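Local coordinates for protein putative hydrolase (Chloroflexus aurantiacus J-10-fl, PDB 3CMN) that is a putative hydrolase of the zincin-like metallopeptidase family, probably a zinc-dependent peptidase whose substrate is not known, at residues 60-64 against 270-275; 133-137 against 300-304. All coordinates share one frame; numbering follows the deposited sequence.

How the interactions relate
From the N terminus, residues 60-64 come first, at the end of helix 41-63; their partner in interaction 1 follows 206 residues later, on helix 248-279. Between those two points the chain passes through helix 120-135, whose end, with the two residues after it, supplies the first half of interaction 2. That contact closes on helix 283-307, the helix that follows 248-279, so the two closures cross instead of nesting. Their centres lie 27 Å apart on opposite sides of the chain's centre, with nearest atoms about 15 Å apart. Two consecutive helices of the later chain are thus each tied to a helix from the first 140 residues.

Interaction 1: residues 60-64 against 270-275; sequences ADYLG and HVMNAV
Tyr62 is the bump of this contact: its side chain fits as a knob into a hole on the surface of helix 248-279, formed by His270, Val271, Ala274 and Val275. With CG anti to the backbone N (chi1 -180°), the phenol ring runs out from the last turn of helix 41-63. Val271 flanks the ring along CD2 and CE2, sliding past it in the opposite direction. Its CG1 is 3.6 Å from Tyr62 CD2, while Val271 CG2 meets the ring edge in plane, 3.8 Å from Tyr62 CE2. Val275 meets the root of the ring, its CG2 4.1 Å from Tyr62 CB. Farther out the methyl of Ala274 lies 3.7 Å from Tyr62 CZ and equally close to the hydroxyl.

At the far end the His270 side chain crosses that of Tyr62 at about a right angle, and Tyr62 OH lies at the edge of the imidazole, near its plane, 3.1 Å from His270 NE2. The other ring nitrogen, ND1, is hydrogen-bonded to Asn325, which would help to set the rotation of the imidazole, and Ile333 touches both side chains. Leu63 adds a smaller bump, its CD2 4.0 Å from Val271 CG2, and also packs on Phe190 of helix 174-193. Directly behind it helix 41-63 ends in a Schellman motif with Gly64 at C-prime.

Helix 174-193 carries a sequence resembling the HExxH motif of zinc peptidases, consistent with the family; no metal is bound there, and Val271 lies near without touching. Chemically, the grip on the ring is apolar, and the tyrosine's one polar end meets an imidazole edge also bonded to Asn325.

Interaction 2: residues 133-137 against 300-304; sequences YLAQR and LDQMV
Tyr133 opens the contact with its ring edge: CE2 lies 4.0 Å from Leu300 CD2, which sits in the plane of the ring, and the two side chains cross at about a right angle. One face of the same ring takes Arg137 CG, offset toward the rim, so the aromatic group is flanked by its own segment and by helix 283-307 at once.

Leu134 comes next and reaches deeper. Its CG stands anti to the carbonyl carbon (chi1 -76°), which carries both methyls to the facing helix. Leu134 CD2 passes alongside Leu300, 4.0 Å from its CB, the two side chains running in opposite directions. Leu134 CD1 meets Met303 CE tip to tip at 3.9 Å, the methionine chain being bent at both chi2 and chi3. The same Leu134 CD1 also lies 4.1 Å from Val304 CG2. Leu134 is thus held by three residues spread over just over one turn of the helix.

After the helix end, Arg137 folds back over Leu300. Its chain bends at chi3 and lays the guanidinium flat across the leucine tip: Leu300 CD1 stands 3.4 Å above the plane, over its centre. Arg137 NH1 donates to Tyr133 OH at 3.1 Å. The angle at the hydrogen is 154°, and the hydroxyl is tilted 17° from the guanidinium plane. This bond helps set the rotation of the group, whose flat face packs on a methyl while its edge serves the phenol.

The contact joins the C-terminal end of helix 120-135 to helix 283-307. Trp82 of helix 79-92 packs on Leu134, Arg293 and Gln296 of helix 283-307 touch Arg137, and Leu144, in a loop, lies against Val304.

Interaction 1: residues 60-64 against 270-275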
loop_
_atom_site.group_PDB
_atom_site.type_symbol
_atom_site.label_atom_id
_atom_site.label_comp_id
_atom_site.label_asym_id
_atom_site.label_seq_id
_atom_site.Cartn_x
_atom_site.Cartn_y
_atom_site.Cartn_z
ATOM N N ALA A 60 -8.600 -6.411 -14.121
ATOM C CA ALA A 60 -7.978 -7.469 -14.903
ATOM C C ALA A 60 -7.968 -7.095 -16.386
ATOM O O ALA A 60 -6.965 -7.284 -17.072
ATOM C CB ALA A 60 -8.737 -8.783 -14.704
ATOM N N ASP A 61 -9.091 -6.555 -16.863
ATOM C CA ASP A 61 -9.244 -6.160 -18.260
ATOM C C ASP A 61 -8.389 -4.966 -18.619
ATOM O O ASP A 61 -7.739 -4.956 -19.657
ATOM C CB ASP A 61 -10.708 -5.830 -18.569
ATOM C CG ASP A 61 -10.913 -5.365 -20.007
ATOM O OD1 ASP A 61 -10.774 -6.193 -20.933
ATOM O OD2 ASP A 61 -11.205 -4.168 -20.217
ATOM N N TYR A 62 -8.394 -3.951 -17.766
ATOM C CA TYR A 62 -7.607 -2.763 -18.044
ATOM C C TYR A 62 -6.102 -3.045 -18.039
ATOM O O TYR A 62 -5.343 -2.406 -18.769
ATOM C CB TYR A 62 -7.924 -1.669 -17.025
ATOM C CG TYR A 62 -7.143 -0.393 -17.253
ATOM C CD1 TYR A 62 -7.323 0.364 -18.407
ATOM C CD2 TYR A 62 -6.218 0.055 -16.320
ATOM C CE1 TYR A 62 -6.603 1.535 -18.622
ATOM C CE2 TYR A 62 -5.495 1.224 -16.526
ATOM C CZ TYR A 62 -5.692 1.961 -17.678
ATOM O OH TYR A 62 -4.977 3.126 -17.876
ATOM N N LEU A 63 -5.677 -4.004 -17.220
ATOM C CA LEU A 63 -4.263 -4.346 -17.115
ATOM C C LEU A 63 -3.874 -5.570 -17.940
ATOM O O LEU A 63 -2.694 -5.872 -18.092
ATOM C CB LEU A 63 -3.885 -4.576 -15.651
ATOM C CG LEU A 63 -4.067 -3.402 -14.695
ATOM C CD1 LEU A 63 -3.700 -3.842 -13.286
ATOM C CD2 LEU A 63 -3.210 -2.228 -15.148
ATOM N N GLY A 64 -4.861 -6.278 -18.466
ATOM C CA GLY A 64 -4.564 -7.443 -19.279
ATOM C C GLY A 64 -3.901 -8.610 -18.563
ATOM O O GLY A 64 -3.221 -9.424 -19.192
ATOM N N HIS A 270 -3.161 5.845 -11.472
ATOM C CA HIS A 270 -3.505 6.024 -12.870
ATOM C C HIS A 270 -4.674 5.121 -13.236
ATOM O O HIS A 270 -5.572 5.512 -13.983
ATOM C CB HIS A 270 -2.322 5.682 -13.770
ATOM C CG HIS A 270 -2.622 5.855 -15.223
ATOM N ND1 HIS A 270 -2.596 7.086 -15.846
ATOM C CD2 HIS A 270 -3.022 4.965 -16.161
ATOM C CE1 HIS A 270 -2.967 6.945 -17.105
ATOM N NE2 HIS A 270 -3.232 5.668 -17.321
ATOM N N VAL A 271 -4.643 3.898 -12.724
ATOM C CA VAL A 271 -5.703 2.942 -12.983
ATOM C C VAL A 271 -6.983 3.458 -12.316
ATOM O O VAL A 271 -8.085 3.217 -12.799
ATOM C CB VAL A 271 -5.332 1.546 -12.425
ATOM C CG1 VAL A 271 -6.404 0.536 -12.779
ATOM C CG2 VAL A 271 -3.985 1.100 -12.988
ATOM N N MET A 272 -6.827 4.175 -11.206
ATOM C CA MET A 272 -7.970 4.738 -10.494
ATOM C C MET A 272 -8.715 5.724 -11.398
ATOM O O MET A 272 -9.937 5.653 -11.539
ATOM C CB MET A 272 -7.502 5.448 -9.216
ATOM C CG MET A 272 -7.234 4.506 -8.046
ATOM S SD MET A 272 -8.626 3.384 -7.775
ATOM C CE MET A 272 -9.951 4.588 -7.356
ATOM N N ASN A 273 -7.965 6.635 -12.009
ATOM C CA ASN A 273 -8.527 7.631 -12.909
ATOM C C ASN A 273 -9.247 7.017 -14.106
ATOM O O ASN A 273 -10.281 7.523 -14.541
ATOM C CB ASN A 273 -7.420 8.540 -13.426
ATOM C CG ASN A 273 -6.995 9.570 -12.417
ATOM O OD1 ASN A 273 -7.707 10.538 -12.167
ATOM N ND2 ASN A 273 -5.827 9.370 -11.826
ATOM N N ALA A 274 -8.697 5.931 -14.634
ATOM C CA ALA A 274 -9.268 5.271 -15.801
ATOM C C ALA A 274 -10.418 4.304 -15.523
ATOM O O ALA A 274 -11.282 4.111 -16.377
ATOM C CB ALA A 274 -8.164 4.550 -16.568
ATOM N N VAL A 275 -10.443 3.683 -14.351
ATOM C CA VAL A 275 -11.516 2.738 -14.039
ATOM C C VAL A 275 -12.513 3.326 -13.043
ATOM O O VAL A 275 -13.716 3.085 -13.142
ATOM C CB VAL A 275 -10.951 1.410 -13.449
ATOM C CG1 VAL A 275 -12.083 0.415 -13.193
ATOM C CG2 VAL A 275 -9.935 0.810 -14.400
#

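Interaction 2: residues 133-137 against 300-304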
loop_
_atom_site.group_PDB
_atom_site.type_symbol
_atom_site.label_atom_id
_atom_site.label_comp_id
_atom_site.label_asym_id
_atom_site.label_seq_id
_atom_site.Cartn_x
_atom_site.Cartn_y
_atom_site.Cartn_z
ATOM N N TYR A 133 -1.393 3.281 17.132
ATOM C CA TYR A 133 -1.729 4.511 16.453
ATOM C C TYR A 133 -2.092 4.200 15.002
ATOM O O TYR A 133 -3.060 4.736 14.470
ATOM C CB TYR A 133 -0.549 5.476 16.487
ATOM C CG TYR A 133 -0.844 6.757 15.764
ATOM C CD1 TYR A 133 -1.718 7.698 16.305
ATOM C CD2 TYR A 133 -0.302 7.004 14.505
ATOM C CE1 TYR A 133 -2.050 8.854 15.607
ATOM C CE2 TYR A 133 -0.626 8.151 13.797
ATOM C CZ TYR A 133 -1.503 9.075 14.352
ATOM O OH TYR A 133 -1.852 10.211 13.653
ATOM N N LEU A 134 -1.296 3.344 14.364
ATOM C CA LEU A 134 -1.540 2.944 12.982
ATOM C C LEU A 134 -2.915 2.295 12.862
ATOM O O LEU A 134 -3.616 2.513 11.881
ATOM C CB LEU A 134 -0.460 1.967 12.510
ATOM C CG LEU A 134 0.907 2.572 12.170
ATOM C CD1 LEU A 134 1.879 1.455 11.831
ATOM C CD2 LEU A 134 0.786 3.566 10.997
ATOM N N ALA A 135 -3.301 1.528 13.882
ATOM C CA ALA A 135 -4.593 0.847 13.895
ATOM C C ALA A 135 -5.817 1.770 13.785
ATOM O O ALA A 135 -6.889 1.337 13.356
ATOM C CB ALA A 135 -4.716 -0.035 15.136
ATOM N N GLN A 136 -5.676 3.034 14.160
ATOM C CA GLN A 136 -6.812 3.942 14.060
ATOM C C GLN A 136 -6.772 4.789 12.812
ATOM O O GLN A 136 -7.584 5.690 12.630
ATOM C CB GLN A 136 -6.898 4.861 15.273
ATOM C CG GLN A 136 -5.626 5.095 16.011
ATOM C CD GLN A 136 -5.814 6.079 17.142
ATOM O OE1 GLN A 136 -6.018 7.276 16.911
ATOM N NE2 GLN A 136 -5.761 5.585 18.378
ATOM N N ARG A 137 -5.829 4.479 11.934
ATOM C CA ARG A 137 -5.690 5.239 10.718
ATOM C C ARG A 137 -5.706 4.378 9.460
ATOM O O ARG A 137 -6.146 4.825 8.403
ATOM C CB ARG A 137 -4.418 6.074 10.815
ATOM C CG ARG A 137 -4.417 6.968 12.060
ATOM C CD ARG A 137 -3.542 8.159 11.837
ATOM N NE ARG A 137 -3.707 8.611 10.460
ATOM C CZ ARG A 137 -2.955 9.533 9.866
ATOM N NH1 ARG A 137 -1.961 10.132 10.526
ATOM N NH2 ARG A 137 -3.189 9.844 8.596
ATOM N N LEU A 300 3.178 7.862 7.036
ATOM C CA LEU A 300 3.134 6.724 7.942
ATOM C C LEU A 300 3.760 5.480 7.309
ATOM O O LEU A 300 4.349 4.651 8.003
ATOM C CB LEU A 300 1.688 6.439 8.365
ATOM C CG LEU A 300 0.935 7.550 9.124
ATOM C CD1 LEU A 300 -0.529 7.153 9.253
ATOM C CD2 LEU A 300 1.549 7.790 10.511
ATOM N N ASP A 301 3.635 5.344 5.992
ATOM C CA ASP A 301 4.232 4.202 5.306
ATOM C C ASP A 301 5.754 4.335 5.407
ATOM O O ASP A 301 6.480 3.362 5.582
ATOM C CB ASP A 301 3.792 4.163 3.844
ATOM C CG ASP A 301 4.162 2.864 3.163
ATOM O OD1 ASP A 301 4.294 1.828 3.857
ATOM O OD2 ASP A 301 4.305 2.871 1.925
ATOM N N GLN A 302 6.224 5.564 5.308
ATOM C CA GLN A 302 7.640 5.841 5.413
ATOM C C GLN A 302 8.117 5.578 6.848
ATOM O O GLN A 302 9.178 4.977 7.068
ATOM C CB GLN A 302 7.883 7.291 5.049
ATOM C CG GLN A 302 9.323 7.683 5.095
ATOM C CD GLN A 302 9.500 9.126 4.731
ATOM O OE1 GLN A 302 10.084 9.895 5.486
ATOM N NE2 GLN A 302 8.984 9.512 3.572
ATOM N N MET A 303 7.319 6.048 7.810
ATOM C CA MET A 303 7.586 5.878 9.236
ATOM C C MET A 303 7.855 4.411 9.551
ATOM O O MET A 303 8.773 4.093 10.313
ATOM C CB MET A 303 6.380 6.377 10.056
ATOM C CG MET A 303 6.470 6.227 11.593
ATOM S SD MET A 303 6.281 4.563 12.320
ATOM C CE MET A 303 4.526 4.312 12.207
ATOM N N VAL A 304 7.055 3.522 8.969
ATOM C CA VAL A 304 7.224 2.091 9.202
ATOM C C VAL A 304 8.569 1.593 8.665
ATOM O O VAL A 304 9.173 0.698 9.245
ATOM C CB VAL A 304 6.081 1.264 8.557
ATOM C CG1 VAL A 304 6.170 -0.178 9.005
ATOM C CG2 VAL A 304 4.736 1.839 8.941
#